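Local coordinates for protein chintase (Rhizomucor miehei, PDB 5YUQ) that hydrolyses chitin as a family 18 glycoside hydrolase of a thermophilic fungus, probably through a tunnel-shaped active site, at residues G283-I286 against W287-A291; A315-S319 against G320-L324. All coordinates share one frame; numbering follows the deposited sequence. Where two conformers were deposited one is given.

The two contacts lie in series along the chain and neither nests in the other. Contact 1 comes first: strand 284-286 turns straight into helix 287-292. Strand 302-307 follows and pairs with strand 312-317, which is the first arm of contact 2. Contact 2 then closes the tight turn of the hairpin 312-317/322-325. Both contacts meet strand 228-240, which pairs antiparallel with strand 284-286 and with strand 322-325. Their centres are about 14 Å apart. They also touch directly, Tyr285 CB lying 3.6 Å from Leu324 CD1, so the strand-to-helix junction and the hairpin pack together beside strand 228-240.

Contact 1 (G283-I286 against W287-A291)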
ATOM      1  N   GLY A 283      -2.751   5.779 -13.750  1.00 17.57           N
ATOM      2  CA  GLY A 283      -4.145   6.177 -13.633  1.00 15.08           C
ATOM      3  C   GLY A 283      -4.443   6.844 -12.311  1.00 15.49           C
ATOM      4  O   GLY A 283      -5.594   7.159 -12.019  1.00 16.11           O
ATOM      5  N   GLN A 284      -3.395   7.076 -11.527  1.00 16.71           N
ATOM      6  CA  GLN A 284      -3.529   7.661 -10.196  1.00 18.08           C
ATOM      7  C   GLN A 284      -4.166   9.045 -10.252  1.00 17.23           C
ATOM      8  O   GLN A 284      -3.843   9.871 -11.106  1.00 16.37           O
ATOM      9  CB  GLN A 284      -2.164   7.721  -9.515  1.00 17.78           C
ATOM     10  CG  GLN A 284      -2.174   8.373  -8.139  1.00 20.85           C
ATOM     11  CD  GLN A 284      -0.800   8.381  -7.499  1.00 25.50           C
ATOM     12  OE1 GLN A 284      -0.426   7.441  -6.796  1.00 26.80           O
ATOM     13  NE2 GLN A 284      -0.038   9.449  -7.744  1.00 27.89           N
ATOM     14  N   TYR A 285      -5.082   9.284  -9.324  1.00 16.51           N
ATOM     15  CA  TYR A 285      -5.798  10.537  -9.234  1.00 17.97           C
ATOM     16  C   TYR A 285      -5.841  10.853  -7.745  1.00 16.74           C
ATOM     17  O   TYR A 285      -6.603  10.234  -7.005  1.00 15.40           O
ATOM     18  CB  TYR A 285      -7.207  10.311  -9.778  1.00 19.78           C
ATOM     19  CG  TYR A 285      -7.776  11.452 -10.582  1.00 18.50           C
ATOM     20  CD1 TYR A 285      -8.346  12.537  -9.950  1.00 21.43           C
ATOM     21  CD2 TYR A 285      -7.775  11.418 -11.969  1.00 21.21           C
ATOM     22  CE1 TYR A 285      -8.880  13.571 -10.659  1.00 22.58           C
ATOM     23  CE2 TYR A 285      -8.316  12.468 -12.701  1.00 19.70           C
ATOM     24  CZ  TYR A 285      -8.862  13.536 -12.030  1.00 20.17           C
ATOM     25  OH  TYR A 285      -9.406  14.590 -12.728  1.00 27.68           O
ATOM     26  N   ILE A 286      -5.013  11.784  -7.280  1.00 13.56           N
ATOM     27  CA  ILE A 286      -4.904  11.973  -5.828  1.00 12.14           C
ATOM     28  C   ILE A 286      -6.055  12.794  -5.265  1.00 15.37           C
ATOM     29  O   ILE A 286      -6.708  13.552  -5.982  1.00 14.51           O
ATOM     30  CB  ILE A 286      -3.556  12.582  -5.391  1.00 14.07           C
ATOM     31  CG1 ILE A 286      -3.408  14.013  -5.911  1.00 14.61           C
ATOM     32  CG2 ILE A 286      -2.399  11.705  -5.852  1.00 15.37           C
ATOM     33  CD1 ILE A 286      -2.316  14.787  -5.194  1.00 18.81           C
ATOM     34  N   TRP A 287      -6.313  12.635  -3.975  1.00 13.12           N
ATOM     35  CA  TRP A 287      -7.448  13.300  -3.359  1.00 12.96           C
ATOM     36  C   TRP A 287      -7.424  14.807  -3.570  1.00 15.91           C
ATOM     37  O   TRP A 287      -8.474  15.412  -3.805  1.00 14.78           O
ATOM     38  CB  TRP A 287      -7.532  12.995  -1.867  1.00 12.96           C
ATOM     39  CG  TRP A 287      -8.616  13.794  -1.224  1.00 13.06           C
ATOM     40  CD1 TRP A 287      -8.469  14.916  -0.459  1.00 13.91           C
ATOM     41  CD2 TRP A 287     -10.025  13.549  -1.314  1.00 12.66           C
ATOM     42  NE1 TRP A 287      -9.704  15.383  -0.069  1.00 15.51           N
ATOM     43  CE2 TRP A 287     -10.675  14.559  -0.578  1.00 13.42           C
ATOM     44  CE3 TRP A 287     -10.801  12.570  -1.943  1.00 12.60           C
ATOM     45  CZ2 TRP A 287     -12.062  14.612  -0.446  1.00 14.44           C
ATOM     46  CZ3 TRP A 287     -12.176  12.624  -1.816  1.00 16.12           C
ATOM     47  CH2 TRP A 287     -12.794  13.640  -1.074  1.00 15.31           C
ATOM     48  N   ARG A 288      -6.251  15.420  -3.495  1.00 15.31           N
ATOM     49  CA  ARG A 288      -6.162  16.884  -3.648  1.00 18.03           C
ATOM     50  C   ARG A 288      -6.852  17.295  -4.964  1.00 17.05           C
ATOM     51  O   ARG A 288      -7.529  18.285  -4.969  1.00 17.64           O
ATOM     52  CB  ARG A 288      -4.763  17.433  -3.644  1.00 20.40           C
ATOM     53  CG  ARG A 288      -4.043  17.289  -2.324  1.00 22.16           C
ATOM     54  CD  ARG A 288      -2.592  17.722  -2.310  1.00 20.29           C
ATOM     55  NE  ARG A 288      -2.457  19.178  -2.393  1.00 21.82           N
ATOM     56  CZ  ARG A 288      -2.599  19.991  -1.365  1.00 27.50           C
ATOM     57  NH1 ARG A 288      -2.844  19.556  -0.135  1.00 20.06           N
ATOM     58  NH2 ARG A 288      -2.460  21.267  -1.560  1.00 26.31           N
ATOM     59  N   THR A 289      -6.606  16.536  -6.034  1.00 17.37           N
ATOM     60  CA  THR A 289      -7.200  16.826  -7.336  1.00 15.30           C
ATOM     61  C   THR A 289      -8.706  16.599  -7.327  1.00 16.88           C
ATOM     62  O   THR A 289      -9.468  17.412  -7.851  1.00 16.26           O
ATOM     63  CB  THR A 289      -6.582  15.951  -8.427  1.00 15.91           C
ATOM     64  OG1 THR A 289      -5.152  16.046  -8.362  1.00 17.54           O
ATOM     65  CG2 THR A 289      -7.064  16.400  -9.802  1.00 17.10           C
ATOM     66  N   ILE A 290      -9.131  15.485  -6.739  1.00 16.27           N
ATOM     67  CA  ILE A 290     -10.551  15.173  -6.622  1.00 14.34           C
ATOM     68  C   ILE A 290     -11.289  16.308  -5.906  1.00 15.85           C
ATOM     69  O   ILE A 290     -12.361  16.743  -6.340  1.00 17.07           O
ATOM     70  CB  ILE A 290     -10.749  13.839  -5.876  1.00 14.66           C
ATOM     71  CG1 ILE A 290     -10.027  12.714  -6.633  1.00 15.04           C
ATOM     72  CG2 ILE A 290     -12.224  13.507  -5.730  1.00 15.21           C
ATOM     73  CD1 ILE A 290     -10.086  11.345  -5.942  1.00 13.88           C
ATOM     74  N   ALA A 291     -10.688  16.811  -4.833  1.00 13.76           N
ATOM     75  CA  ALA A 291     -11.287  17.891  -4.053  1.00 15.60           C
ATOM     76  C   ALA A 291     -11.283  19.194  -4.842  1.00 18.53           C
ATOM     77  O   ALA A 291     -12.311  19.872  -4.941  1.00 19.66           O
ATOM     78  CB  ALA A 291     -10.547  18.057  -2.740  1.00 17.09           C
TER
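Tyr285 and Ile286, the end of a short strand, meet the first turn of helix 287-292 at a strand-to-helix junction. The protein belongs to glycoside hydrolase family 18, of the TIM-barrel clan. Ile286 holds the N-cap position. Its carbonyl O accepts a hydrogen bond from Ile290 N that is 3.2 Å long and nearly straight, at 166°. Thr289 N gives the same O a second, weak bond. This shared oxygen starts the helical hydrogen bonding.

The Ile286 side chain can be followed outward. CB stands at the junction itself, beside the next residue's N. CG1 lies between the backbone N and the carbonyl carbon, chi1 66°, and comes 3.6 Å from Thr289 OG1. CD1 ends beside the aliphatic part of Arg288, 3.9 Å from its CB, and the two side chains run alongside each other. Beyond that stem, the Arg288 guanidinium leads away to a salt bridge with Asp357.

Tyr285 covers another side of the turn. Its ring meets Thr289 and Ile290 obliquely. CD1 touches Ile290 CG1 at 3.7 Å, and OH is hydrogen-bonded to Glu293 OE1, just past the helix end. Asp264 joins strand and helix from outside: its OD2 accepts hydrogen bonds from both Ile286 N and Thr289 OG1. The other branch of Thr289, CG2, is anti to the threonine N and reaches the tyrosine ring at CE1, 3.5 Å away.

Contact 2 (A315-S319 against G320-L324); sequences AYSFS and GSKVL
Tyr316 reaches along the hairpin to Ser321, just beyond the tight turn that joins strands 312-317 and 322-325. The connection is a type II beta turn from Phe318 to Ser321 with a G1 beta bulge, in which Ser321 and Lys322 both face Ser317. Gly320 takes the positive phi of the turn, 83°. Ser321 N closes the turn on Phe318 O at 3.0 Å.

The arms are antiparallel. Ser317 and Lys322 form a hydrogen-bonded pair, with Ser317 N to Lys322 O at 2.8 Å, as do Ala315 and Leu324. Tyr316 and Val323 make the non-hydrogen-bonded pair between them.

With chi1 at 180°, the Tyr316 side chain leaves opposite its own N, which leans the ring toward the partner arm, to Ser321 and the Lys322 carbonyl. Lys322 O lies oblique to the ring, 3.3 Å from CD1. Ser321 has chi1 -165°, and this turns its OG to the tyrosine hydroxyl. OG sits at the ring edge, near its plane, and shares a 2.8 Å hydrogen bond with Tyr316 OH. Thr241 OG1 is a second partner of this serine oxygen, so the hairpin end is tied to the loop after strand 228-240. Thr241, Pro244 and Ile245 also pack on the tyrosine.

Val323 lies on the Tyr316 face and rests CG2 near Ala315 O. Ala315, Ser317 and Leu324 line the other face and touch Trp302. Lys322 shares that face; its chain bends at chi3, with CG and CE at van der Waals distance from Ser319 O. The same oxygen accepts the hydroxyl of Ser317, OG to O 2.8 Å, in the carbonyl plane on a lone pair.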
ATOM      1  N   ALA A 315     -16.979   7.897 -10.050  1.00 13.12           N
ATOM      2  CA  ALA A 315     -17.482   8.996 -10.854  1.00 13.24           C
ATOM      3  C   ALA A 315     -17.200   8.720 -12.315  1.00 14.65           C
ATOM      4  O   ALA A 315     -16.213   8.073 -12.655  1.00 14.42           O
ATOM      5  CB  ALA A 315     -16.848  10.311 -10.412  1.00 14.66           C
ATOM      6  N   TYR A 316     -18.082   9.198 -13.183  1.00 13.32           N
ATOM      7  CA  TYR A 316     -17.890   9.000 -14.605  1.00 13.62           C
ATOM      8  C   TYR A 316     -17.751  10.341 -15.317  1.00 13.42           C
ATOM      9  O   TYR A 316     -18.530  11.264 -15.084  1.00 15.25           O
ATOM     10  CB  TYR A 316     -19.050   8.212 -15.206  1.00 14.30           C
ATOM     11  CG  TYR A 316     -18.884   7.990 -16.692  1.00 14.26           C
ATOM     12  CD1 TYR A 316     -17.913   7.120 -17.178  1.00 14.50           C
ATOM     13  CD2 TYR A 316     -19.677   8.663 -17.606  1.00 16.19           C
ATOM     14  CE1 TYR A 316     -17.748   6.920 -18.547  1.00 14.35           C
ATOM     15  CE2 TYR A 316     -19.517   8.467 -18.967  1.00 17.94           C
ATOM     16  CZ  TYR A 316     -18.552   7.598 -19.425  1.00 13.60           C
ATOM     17  OH  TYR A 316     -18.401   7.416 -20.780  1.00 15.41           O
ATOM     18  N   SER A 317     -16.740  10.436 -16.175  1.00 12.01           N
ATOM     19  CA  SER A 317     -16.567  11.602 -17.028  1.00 14.50           C
ATOM     20  C   SER A 317     -16.815  11.193 -18.463  1.00 13.10           C
ATOM     21  O   SER A 317     -16.043  10.425 -19.029  1.00 14.67           O
ATOM     22  CB  SER A 317     -15.147  12.155 -16.901  1.00 14.64           C
ATOM     23  OG  SER A 317     -14.917  13.151 -17.893  1.00 14.59           O
ATOM     24  N   PHE A 318     -17.878  11.729 -19.065  1.00 13.51           N
ATOM     25  CA  PHE A 318     -18.204  11.387 -20.442  1.00 15.16           C
ATOM     26  C   PHE A 318     -17.030  11.795 -21.333  1.00 13.14           C
ATOM     27  O   PHE A 318     -16.660  11.085 -22.266  1.00 13.98           O
ATOM     28  CB  PHE A 318     -19.503  12.071 -20.876  1.00 15.18           C
ATOM     29  CG  PHE A 318     -20.017  11.581 -22.193  1.00 13.26           C
ATOM     30  CD1 PHE A 318     -20.879  10.497 -22.265  1.00 14.91           C
ATOM     31  CD2 PHE A 318     -19.622  12.198 -23.367  1.00 14.46           C
ATOM     32  CE1 PHE A 318     -21.343  10.037 -23.486  1.00 14.06           C
ATOM     33  CE2 PHE A 318     -20.070  11.743 -24.588  1.00 13.53           C
ATOM     34  CZ  PHE A 318     -20.936  10.661 -24.658  1.00 17.08           C
ATOM     35  N   SER A 319     -16.433  12.942 -21.019  0.60 14.87           N
ATOM     36  CA  SER A 319     -15.216  13.375 -21.702  0.60 15.86           C
ATOM     37  C   SER A 319     -14.069  12.426 -21.360  0.60 16.21           C
ATOM     38  O   SER A 319     -13.645  12.340 -20.208  0.60 17.16           O
ATOM     39  CB  SER A 319     -14.854  14.803 -21.298  0.60 15.90           C
ATOM     40  OG  SER A 319     -13.623  15.189 -21.881  0.60 22.88           O
ATOM     41  N   GLY A 320     -13.576  11.712 -22.369  1.00 14.87           N
ATOM     42  CA  GLY A 320     -12.542  10.712 -22.174  1.00 15.22           C
ATOM     43  C   GLY A 320     -13.082   9.363 -21.729  1.00 15.50           C
ATOM     44  O   GLY A 320     -12.311   8.410 -21.581  1.00 13.66           O
ATOM     45  N   SER A 321     -14.397   9.290 -21.524  1.00 14.06           N
ATOM     46  CA  SER A 321     -15.082   8.077 -21.057  1.00 10.84           C
ATOM     47  C   SER A 321     -14.349   7.430 -19.886  1.00 13.40           C
ATOM     48  O   SER A 321     -14.067   6.236 -19.891  1.00 15.13           O
ATOM     49  CB  SER A 321     -15.275   7.065 -22.187  1.00 15.01           C
ATOM     50  OG  SER A 321     -16.226   6.075 -21.810  1.00 15.51           O
ATOM     51  N   LYS A 322     -14.066   8.237 -18.875  1.00 13.09           N
ATOM     52  CA  LYS A 322     -13.270   7.791 -17.739  1.00 13.73           C
ATOM     53  C   LYS A 322     -14.149   7.473 -16.548  1.00 13.74           C
ATOM     54  O   LYS A 322     -15.028   8.254 -16.197  1.00 14.09           O
ATOM     55  CB  LYS A 322     -12.295   8.898 -17.333  1.00 16.10           C
ATOM     56  CG  LYS A 322     -11.529   9.494 -18.498  1.00 20.52           C
ATOM     57  CD  LYS A 322     -10.381  10.374 -18.038  1.00 22.53           C
ATOM     58  CE  LYS A 322     -10.850  11.693 -17.470  1.00 24.67           C
ATOM     59  NZ  LYS A 322      -9.762  12.715 -17.537  1.00 24.70           N
ATOM     60  N   VAL A 323     -13.895   6.336 -15.915  1.00 13.05           N
ATOM     61  CA  VAL A 323     -14.455   6.083 -14.591  1.00 14.27           C
ATOM     62  C   VAL A 323     -13.360   6.234 -13.544  1.00 13.27           C
ATOM     63  O   VAL A 323     -12.257   5.711 -13.703  1.00 16.43           O
ATOM     64  CB  VAL A 323     -15.138   4.701 -14.480  1.00 14.05           C
ATOM     65  CG1 VAL A 323     -14.162   3.585 -14.815  1.00 17.38           C
ATOM     66  CG2 VAL A 323     -15.721   4.517 -13.082  1.00 15.01           C
ATOM     67  N   LEU A 324     -13.657   7.001 -12.502  1.00 12.94           N
ATOM     68  CA  LEU A 324     -12.743   7.183 -11.383  1.00 13.29           C
ATOM     69  C   LEU A 324     -13.291   6.418 -10.210  1.00 12.19           C
ATOM     70  O   LEU A 324     -14.394   6.703  -9.750  1.00 13.51           O
ATOM     71  CB  LEU A 324     -12.651   8.668 -11.000  1.00 14.10           C
ATOM     72  CG  LEU A 324     -11.914   9.015  -9.699  1.00 13.31           C
ATOM     73  CD1 LEU A 324     -10.441   8.733  -9.831  1.00 15.29           C
ATOM     74  CD2 LEU A 324     -12.157  10.481  -9.325  1.00 15.93           C
TER